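Local coordinates for small TOPRIM domain protein (Geobacillus stearothermophilus, PDB 2FCJ) that is of unknown function but consists largely of a Toprim domain, a fold shared with topoisomerases and primases, and so probably acts on nucleic acids, at residues D52-A57 with A104-R109; R84-V89 with I94-Q99. One frame throughout, in Å; residues are numbered along the deposited sequence. Where two conformers were deposited one is given.

Contact 1: residues D52-A57 with A104-R109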
ATOM      1  N   ASP A  52      -9.897   5.527   3.836  1.00 20.65           N
ATOM      2  CA  ASP A  52      -9.846   4.949   2.506  1.00 20.46           C
ATOM      3  C   ASP A  52      -8.535   4.156   2.414  1.00 20.08           C
ATOM      4  O   ASP A  52      -7.463   4.728   2.205  1.00 21.38           O
ATOM      5  CB  ASP A  52      -9.890   6.081   1.460  1.00 23.33           C
ATOM      6  CG  ASP A  52      -9.976   5.581   0.035  1.00 24.23           C
ATOM      7  OD1 ASP A  52     -10.382   4.428  -0.184  1.00 23.79           O
ATOM      8  OD2 ASP A  52      -9.684   6.373  -0.892  1.00 28.55           O
ATOM      9  N   VAL A  53      -8.618   2.838   2.568  1.00 20.54           N
ATOM     10  CA  VAL A  53      -7.435   2.038   2.882  1.00 19.69           C
ATOM     11  C   VAL A  53      -7.113   1.107   1.717  1.00 20.22           C
ATOM     12  O   VAL A  53      -8.015   0.500   1.123  1.00 19.82           O
ATOM     13  CB  VAL A  53      -7.669   1.194   4.148  1.00 20.54           C
ATOM     14  CG1 VAL A  53      -6.429   0.396   4.503  1.00 21.71           C
ATOM     15  CG2 VAL A  53      -8.081   2.068   5.317  1.00 22.01           C
ATOM     16  N   TYR A  54      -5.815   0.974   1.437  1.00 19.58           N
ATOM     17  CA  TYR A  54      -5.296   0.179   0.332  1.00 18.48           C
ATOM     18  C   TYR A  54      -4.174  -0.685   0.865  1.00 20.10           C
ATOM     19  O   TYR A  54      -3.410  -0.251   1.734  1.00 21.60           O
ATOM     20  CB  TYR A  54      -4.736   1.078  -0.766  1.00 20.28           C
ATOM     21  CG  TYR A  54      -5.754   2.042  -1.337  1.00 21.08           C
ATOM     22  CD1 TYR A  54      -6.437   1.748  -2.499  1.00 22.48           C
ATOM     23  CD2 TYR A  54      -6.070   3.217  -0.677  1.00 23.19           C
ATOM     24  CE1 TYR A  54      -7.379   2.634  -3.017  1.00 23.57           C
ATOM     25  CE2 TYR A  54      -7.001   4.103  -1.195  1.00 23.20           C
ATOM     26  CZ  TYR A  54      -7.648   3.794  -2.353  1.00 22.34           C
ATOM     27  OH  TYR A  54      -8.569   4.689  -2.860  1.00 26.55           O
ATOM     28  N   LEU A  55      -4.058  -1.886   0.323  1.00 19.35           N
ATOM     29  CA  LEU A  55      -2.931  -2.776   0.584  1.00 20.40           C
ATOM     30  C   LEU A  55      -2.151  -3.006  -0.708  1.00 19.02           C
ATOM     31  O   LEU A  55      -2.711  -3.480  -1.707  1.00 19.70           O
ATOM     32  CB  LEU A  55      -3.436  -4.123   1.113  1.00 19.48           C
ATOM     33  CG  LEU A  55      -2.353  -5.177   1.294  1.00 18.97           C
ATOM     34  CD1 LEU A  55      -1.391  -4.842   2.414  1.00 21.61           C
ATOM     35  CD2 LEU A  55      -2.996  -6.531   1.526  1.00 20.27           C
ATOM     36  N   LEU A  56      -0.858  -2.696  -0.668  1.00 20.41           N
ATOM     37  CA  LEU A  56       0.056  -2.893  -1.795  1.00 22.46           C
ATOM     38  C   LEU A  56       1.154  -3.882  -1.410  1.00 21.61           C
ATOM     39  O   LEU A  56       2.064  -3.525  -0.664  1.00 23.26           O
ATOM     40  CB  LEU A  56       0.674  -1.554  -2.218  1.00 22.50           C
ATOM     41  CG  LEU A  56       1.725  -1.611  -3.341  1.00 25.40           C
ATOM     42  CD1 LEU A  56       1.126  -2.127  -4.647  1.00 27.68           C
ATOM     43  CD2 LEU A  56       2.406  -0.261  -3.531  1.00 27.47           C
ATOM     44  N   ALA A  57       1.034  -5.125  -1.874  1.00 22.21           N
ATOM     45  CA  ALA A  57       1.932  -6.190  -1.466  1.00 21.60           C
ATOM     46  C   ALA A  57       2.658  -6.714  -2.689  1.00 22.82           C
ATOM     47  O   ALA A  57       2.167  -6.587  -3.814  1.00 23.99           O
ATOM     48  CB  ALA A  57       1.148  -7.327  -0.816  1.00 24.01           C
ATOM     49  N   ALA A 104      -5.345   4.242  -9.100  1.00 22.78           N
ATOM     50  CA  ALA A 104      -6.183   4.195  -7.906  1.00 22.88           C
ATOM     51  C   ALA A 104      -6.561   5.582  -7.369  1.00 20.91           C
ATOM     52  O   ALA A 104      -7.079   5.702  -6.267  1.00 22.66           O
ATOM     53  CB  ALA A 104      -5.487   3.364  -6.818  1.00 22.77           C
ATOM     54  N   ARG A 105      -6.285   6.622  -8.149  1.00 21.91           N
ATOM     55  CA  ARG A 105      -6.710   7.986  -7.815  1.00 21.04           C
ATOM     56  C   ARG A 105      -5.891   8.700  -6.744  1.00 22.95           C
ATOM     57  O   ARG A 105      -6.348   9.679  -6.167  1.00 23.65           O
ATOM     58  CB  ARG A 105      -8.208   8.035  -7.492  1.00 24.24           C
ATOM     59  CG  ARG A 105      -9.091   7.722  -8.690  0.10 21.82           C
ATOM     60  CD  ARG A 105     -10.567   7.749  -8.329  0.10 22.02           C
ATOM     61  NE  ARG A 105     -11.357   6.902  -9.218  0.10 21.23           N
ATOM     62  CZ  ARG A 105     -11.572   5.607  -9.017  0.10 21.47           C
ATOM     63  NH1 ARG A 105     -11.065   5.006  -7.950  0.10 20.65           N
ATOM     64  NH2 ARG A 105     -12.299   4.912  -9.879  0.10 21.16           N
ATOM     65  N   PHE A 106      -4.634   8.293  -6.563  1.00 18.20           N
ATOM     66  CA  PHE A 106      -3.698   9.065  -5.783  1.00 20.71           C
ATOM     67  C   PHE A 106      -3.061  10.163  -6.637  1.00 27.16           C
ATOM     68  O   PHE A 106      -2.660   9.924  -7.807  1.00 25.17           O
ATOM     69  CB  PHE A 106      -2.599   8.154  -5.244  1.00 18.31           C
ATOM     70  CG  PHE A 106      -3.061   7.225  -4.151  1.00 17.12           C
ATOM     71  CD1 PHE A 106      -3.013   7.633  -2.834  1.00 17.64           C
ATOM     72  CD2 PHE A 106      -3.563   5.964  -4.437  1.00 16.32           C
ATOM     73  CE1 PHE A 106      -3.417   6.787  -1.809  1.00 16.62           C
ATOM     74  CE2 PHE A 106      -4.003   5.144  -3.408  1.00 17.57           C
ATOM     75  CZ  PHE A 106      -3.926   5.563  -2.104  1.00 17.65           C
ATOM     76  N   ASP A 107      -2.812  11.314  -6.009  1.00 19.69           N
ATOM     77  CA  ASP A 107      -1.937  12.343  -6.571  1.00 21.89           C
ATOM     78  C   ASP A 107      -0.502  11.873  -6.503  1.00 20.91           C
ATOM     79  O   ASP A 107       0.026  11.638  -5.418  1.00 20.88           O
ATOM     80  CB  ASP A 107      -2.022  13.626  -5.742  1.00 25.87           C
ATOM     81  CG  ASP A 107      -3.344  14.336  -5.887  1.00 30.27           C
ATOM     82  OD1 ASP A 107      -4.201  13.863  -6.654  1.00 33.59           O
ATOM     83  OD2 ASP A 107      -3.505  15.403  -5.256  1.00 33.04           O
ATOM     84  N   VAL A 108       0.157  11.804  -7.659  1.00 21.37           N
ATOM     85  CA  VAL A 108       1.569  11.459  -7.704  1.00 21.41           C
ATOM     86  C   VAL A 108       2.369  12.615  -8.299  1.00 20.20           C
ATOM     87  O   VAL A 108       1.834  13.425  -9.056  1.00 25.47           O
ATOM     88  CB  VAL A 108       1.802  10.165  -8.510  1.00 22.62           C
ATOM     89  CG1 VAL A 108       0.914   9.060  -7.954  1.00 22.61           C
ATOM     90  CG2 VAL A 108       1.482  10.380  -9.985  1.00 23.48           C
ATOM     91  N   ARG A 109       3.634  12.700  -7.925  1.00 21.16           N
ATOM     92  CA  ARG A 109       4.562  13.679  -8.509  1.00 21.26           C
ATOM     93  C   ARG A 109       4.805  13.414 -10.004  1.00 22.67           C
ATOM     94  O   ARG A 109       5.072  12.282 -10.406  1.00 22.22           O
ATOM     95  CB  ARG A 109       5.888  13.653  -7.747  1.00 26.03           C
ATOM     96  CG  ARG A 109       5.766  14.016  -6.270  1.00 29.91           C
ATOM     97  CD  ARG A 109       7.113  13.922  -5.571  1.00 33.64           C
ATOM     98  NE  ARG A 109       8.095  14.854  -6.123  1.00 39.35           N
ATOM     99  CZ  ARG A 109       8.155  16.150  -5.825  1.00 40.96           C
ATOM    100  NH1 ARG A 109       7.272  16.689  -4.993  1.00 41.67           N
ATOM    101  NH2 ARG A 109       9.097  16.912  -6.370  1.00 43.21           N
TER
HETATM  102  O   HOH W   1      -7.110   7.272  -4.047  1.00 29.29           O

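Contact 2: residues R84-V89 with I94-Q99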
ATOM      1  N   ARG A  84       2.560  -8.399 -12.058  1.00 21.83           N
ATOM      2  CA  ARG A  84       3.283  -9.517 -11.465  1.00 24.12           C
ATOM      3  C   ARG A  84       4.553  -9.820 -12.272  1.00 25.15           C
ATOM      4  O   ARG A  84       5.431 -10.554 -11.805  1.00 28.45           O
ATOM      5  CB  ARG A  84       2.390 -10.751 -11.306  1.00 24.65           C
ATOM      6  CG  ARG A  84       1.893 -11.321 -12.618  1.00 25.61           C
ATOM      7  CD  ARG A  84       0.869 -12.436 -12.420  1.00 26.13           C
ATOM      8  NE  ARG A  84      -0.441 -11.952 -12.000  1.00 27.39           N
ATOM      9  CZ  ARG A  84      -1.404 -11.577 -12.839  1.00 25.64           C
ATOM     10  NH1 ARG A  84      -1.197 -11.582 -14.148  1.00 26.55           N
ATOM     11  NH2 ARG A  84      -2.580 -11.181 -12.367  1.00 28.34           N
ATOM     12  N   ALA A  85       4.707  -9.153 -13.415  0.50 25.26           N
ATOM     13  CA  ALA A  85       5.936  -9.241 -14.206  0.50 24.02           C
ATOM     14  C   ALA A  85       7.118  -8.492 -13.593  0.50 23.44           C
ATOM     15  O   ALA A  85       8.272  -8.727 -13.956  0.50 22.39           O
ATOM     16  CB  ALA A  85       5.689  -8.779 -15.645  0.50 24.60           C
ATOM     17  N   TYR A  86       6.846  -7.617 -12.631  1.00 23.78           N
ATOM     18  CA  TYR A  86       7.923  -6.960 -11.891  1.00 24.70           C
ATOM     19  C   TYR A  86       8.097  -7.610 -10.497  1.00 23.74           C
ATOM     20  O   TYR A  86       9.144  -7.476  -9.871  1.00 25.75           O
ATOM     21  CB  TYR A  86       7.677  -5.434 -11.790  1.00 23.27           C
ATOM     22  CG  TYR A  86       8.045  -4.596 -13.035  1.00 26.25           C
ATOM     23  CD1 TYR A  86       9.369  -4.441 -13.447  1.00 27.45           C
ATOM     24  CD2 TYR A  86       7.083  -3.829 -13.690  1.00 26.62           C
ATOM     25  CE1 TYR A  86       9.702  -3.643 -14.562  1.00 25.40           C
ATOM     26  CE2 TYR A  86       7.410  -3.027 -14.789  1.00 24.52           C
ATOM     27  CZ  TYR A  86       8.710  -2.931 -15.221  1.00 23.94           C
ATOM     28  OH  TYR A  86       8.997  -2.130 -16.323  0.50 20.86           O
ATOM     29  N   ARG A  87       7.087  -8.348 -10.048  1.00 26.83           N
ATOM     30  CA  ARG A  87       7.226  -9.220  -8.877  1.00 26.39           C
ATOM     31  C   ARG A  87       7.114  -8.501  -7.523  1.00 27.15           C
ATOM     32  O   ARG A  87       6.206  -8.780  -6.731  1.00 31.21           O
ATOM     33  CB  ARG A  87       8.552  -9.976  -8.929  1.00 31.06           C
ATOM     34  CG  ARG A  87       8.563 -11.229  -8.076  1.00 33.11           C
ATOM     35  CD  ARG A  87       9.960 -11.845  -8.015  1.00 37.34           C
ATOM     36  NE  ARG A  87      10.115 -12.734  -6.867  1.00 40.91           N
ATOM     37  CZ  ARG A  87      11.224 -13.415  -6.595  1.00 43.61           C
ATOM     38  NH1 ARG A  87      11.281 -14.193  -5.521  1.00 45.73           N
ATOM     39  NH2 ARG A  87      12.281 -13.310  -7.390  1.00 45.10           N
ATOM     40  N   GLU A  88       8.081  -7.636  -7.250  1.00 24.65           N
ATOM     41  CA  GLU A  88       8.168  -6.927  -5.966  1.00 24.78           C
ATOM     42  C   GLU A  88       8.007  -5.426  -6.151  1.00 22.85           C
ATOM     43  O   GLU A  88       8.544  -4.841  -7.092  1.00 24.33           O
ATOM     44  CB  GLU A  88       9.531  -7.191  -5.321  1.00 26.96           C
ATOM     45  CG  GLU A  88       9.753  -8.624  -4.869  1.00 29.03           C
ATOM     46  CD  GLU A  88      11.186  -8.868  -4.414  1.00 31.10           C
ATOM     47  OE1 GLU A  88      11.837  -7.906  -3.943  1.00 35.61           O
ATOM     48  OE2 GLU A  88      11.681 -10.003  -4.591  1.00 35.19           O
ATOM     49  N   VAL A  89       7.355  -4.783  -5.184  1.00 21.84           N
ATOM     50  CA  VAL A  89       7.193  -3.346  -5.193  1.00 23.61           C
ATOM     51  C   VAL A  89       8.565  -2.685  -5.263  1.00 25.00           C
ATOM     52  O   VAL A  89       8.761  -1.677  -5.951  1.00 29.13           O
ATOM     53  CB  VAL A  89       6.448  -2.899  -3.919  1.00 23.61           C
ATOM     54  CG1 VAL A  89       6.362  -1.389  -3.864  1.00 26.45           C
ATOM     55  CG2 VAL A  89       5.066  -3.528  -3.889  1.00 25.04           C
ATOM     56  N   ILE A  94      10.025   3.278 -10.683  1.00 21.08           N
ATOM     57  CA  ILE A  94       9.280   4.359 -10.061  1.00 21.77           C
ATOM     58  C   ILE A  94       8.043   4.757 -10.875  1.00 22.82           C
ATOM     59  O   ILE A  94       6.969   4.966 -10.314  1.00 22.60           O
ATOM     60  CB  ILE A  94      10.198   5.561  -9.755  1.00 23.88           C
ATOM     61  CG1 ILE A  94      11.208   5.187  -8.657  1.00 24.71           C
ATOM     62  CG2 ILE A  94       9.377   6.755  -9.304  1.00 24.61           C
ATOM     63  CD1 ILE A  94      12.158   6.316  -8.260  1.00 25.67           C
ATOM     64  N   TRP A  95       8.165   4.817 -12.192  1.00 20.82           N
ATOM     65  CA  TRP A  95       7.050   5.252 -13.014  1.00 21.02           C
ATOM     66  C   TRP A  95       5.906   4.244 -12.948  1.00 21.78           C
ATOM     67  O   TRP A  95       4.742   4.633 -13.041  1.00 22.49           O
ATOM     68  CB  TRP A  95       7.490   5.551 -14.468  1.00 21.63           C
ATOM     69  CG  TRP A  95       7.989   4.378 -15.192  1.00 21.47           C
ATOM     70  CD1 TRP A  95       9.284   3.994 -15.321  1.00 20.94           C
ATOM     71  CD2 TRP A  95       7.195   3.372 -15.815  1.00 21.28           C
ATOM     72  NE1 TRP A  95       9.353   2.827 -16.034  1.00 20.64           N
ATOM     73  CE2 TRP A  95       8.082   2.428 -16.358  1.00 21.92           C
ATOM     74  CE3 TRP A  95       5.823   3.207 -16.023  1.00 23.13           C
ATOM     75  CZ2 TRP A  95       7.644   1.300 -17.038  1.00 22.67           C
ATOM     76  CZ3 TRP A  95       5.388   2.098 -16.735  1.00 24.56           C
ATOM     77  CH2 TRP A  95       6.298   1.162 -17.230  1.00 24.21           C
ATOM     78  N   HIS A  96       6.223   2.962 -12.768  1.00 21.37           N
ATOM     79  CA  HIS A  96       5.184   1.933 -12.742  1.00 21.56           C
ATOM     80  C   HIS A  96       4.414   2.051 -11.429  1.00 21.84           C
ATOM     81  O   HIS A  96       3.188   2.047 -11.422  1.00 21.88           O
ATOM     82  CB  HIS A  96       5.754   0.506 -12.922  1.00 20.89           C
ATOM     83  CG  HIS A  96       4.735  -0.575 -12.721  1.00 21.59           C
ATOM     84  ND1 HIS A  96       3.681  -0.784 -13.589  1.00 25.25           N
ATOM     85  CD2 HIS A  96       4.634  -1.536 -11.777  1.00 21.49           C
ATOM     86  CE1 HIS A  96       2.968  -1.819 -13.175  1.00 23.85           C
ATOM     87  NE2 HIS A  96       3.519  -2.288 -12.071  1.00 21.79           N
ATOM     88  N   LEU A  97       5.126   2.178 -10.317  1.00 21.55           N
ATOM     89  CA  LEU A  97       4.480   2.371  -9.024  1.00 21.53           C
ATOM     90  C   LEU A  97       3.610   3.617  -9.070  1.00 22.45           C
ATOM     91  O   LEU A  97       2.455   3.614  -8.618  1.00 22.06           O
ATOM     92  CB  LEU A  97       5.560   2.529  -7.973  1.00 23.02           C
ATOM     93  CG  LEU A  97       5.077   2.736  -6.546  1.00 24.74           C
ATOM     94  CD1 LEU A  97       4.131   1.620  -6.117  1.00 25.30           C
ATOM     95  CD2 LEU A  97       6.259   2.857  -5.583  1.00 24.64           C
ATOM     96  N   ALA A  98       4.140   4.692  -9.642  1.00 21.96           N
ATOM     97  CA  ALA A  98       3.370   5.917  -9.779  1.00 22.94           C
ATOM     98  C   ALA A  98       2.084   5.682 -10.575  1.00 21.10           C
ATOM     99  O   ALA A  98       1.025   6.181 -10.197  1.00 21.58           O
ATOM    100  CB  ALA A  98       4.214   7.006 -10.422  1.00 22.98           C
ATOM    101  N   GLN A  99       2.164   4.918 -11.665  1.00 21.99           N
ATOM    102  CA  GLN A  99       0.977   4.639 -12.465  1.00 21.59           C
ATOM    103  C   GLN A  99      -0.036   3.751 -11.737  1.00 21.54           C
ATOM    104  O   GLN A  99      -1.247   3.952 -11.886  1.00 20.87           O
ATOM    105  CB  GLN A  99       1.373   4.036 -13.811  1.00 21.35           C
ATOM    106  CG  GLN A  99       2.083   5.045 -14.715  1.00 23.04           C
ATOM    107  CD  GLN A  99       2.177   4.596 -16.148  1.00 25.85           C
ATOM    108  OE1 GLN A  99       1.769   3.480 -16.491  1.00 30.41           O
ATOM    109  NE2 GLN A  99       2.796   5.422 -16.988  1.00 19.56           N
TER

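Contact 1: residues D52-A57 with A104-R109
Y54 and F106 meet through similar first torsions: each CG stands beside its backbone N and anti to the carbonyl carbon (chi1 -59° in Y54, -72° in F106). From strand 52-56 the tyrosine ring thus presents a face to the ring of F106, and the two side chains run past each other in opposite directions. The pair is edge-to-face, with ring centroids 4.9 Å apart and planes at 64°. Its closest atoms are F106 CZ and Y54 CD2, at 3.5 Å, while F106 CE2 lies over the centre of the tyrosine ring. A104 adds its methyl, CB being 4.3 Å from Y54 CE1.

The buried phenol is gripped twice. Y54 OH donates to D52 OD2 (2.8 Å), meeting the carboxylate on its syn side but well tilted from its plane. Water 1 donates to Y54 OH at 3.2 Å and to A104 O at 2.7 Å, joining strand and loop while lying over a face of F106. A leucine in place of Y54 would probably leave the F106 edge without an aromatic face and deprive D52 and water 1 of a partner.

R105, with positive phi, is the C-prime residue of the Schellman motif ending helix 94-103; the chain then leaves the helix, and the side chain of F106 reaches back to the strand. F106 also packs on I8 of strand 6-10 and L101 of helix 94-103, and makes a cation-pi contact with K6, while Y54 and A104 both touch L80 of strand 78-80.

Contact 2: residues R84-V89 with I94-Q99
W95 opens the contact from the helix, touching the phenol end of Y86 with its six-membered ring: CZ2 lies 3.8 Å from Y86 OH. Its CG sits between the backbone N and the carbonyl carbon (chi1 64°), and the side chain crosses that of Y86 at about a right angle. One indole face rests on H96 CB, 4.1 Å above the plane and toward the rim, while Q99 CD lies in plane at the indole edge.

H96 follows, its CG anti to the backbone N (chi1 172°), which carries the imidazole out toward the loop. Y86 CD2 stands over one face of that ring, 3.9 Å from H96 CD2 and displaced from the centre. With planes at 43° the two rings are merely oblique to each other. H96 NE2 is hydrogen-bonded to D83 N, a bond that fixes the rotation of the imidazole beneath Y86.

L97 closes the series on the buried side, its CD1 4.4 Å from V89 CG1, a loose apolar touch. Between Y86 and V89 the loop reverses in a classic gamma turn centred on R87, where E88 N donates to Y86 O (2.8 Å).

Helix 94-103 is thereby joined to the loop that follows strand 78-80. V89 and L97 both pack on L56 of strand 52-56; helix 13-22 meets them as well, through D15 on V89 and K18 on L97.

How the contacts relate
Contact 2 is nested along the chain inside the loop closed by contact 1, and their centres lie about 13 Å apart. Helix 94-103 links the two: its residues 94-99 meet the preceding loop in contact 2, and 104-109 of contact 1 follow its C-terminal end. The contacts touch directly where L56 CD2 reaches L97 CD1 at 3.6 Å and L56 CG lies 3.9 Å from V89 CG2. A further touch, V108 CG1 to A98 O, measures 3.7 Å. Beyond A57 the chain reaches D58, which accepts a hydrogen bond from V89 N through OD1; it begins an Asp-Ala-Asp sequence matching the Toprim DxD motif, a probable metal-binding site as in relatives.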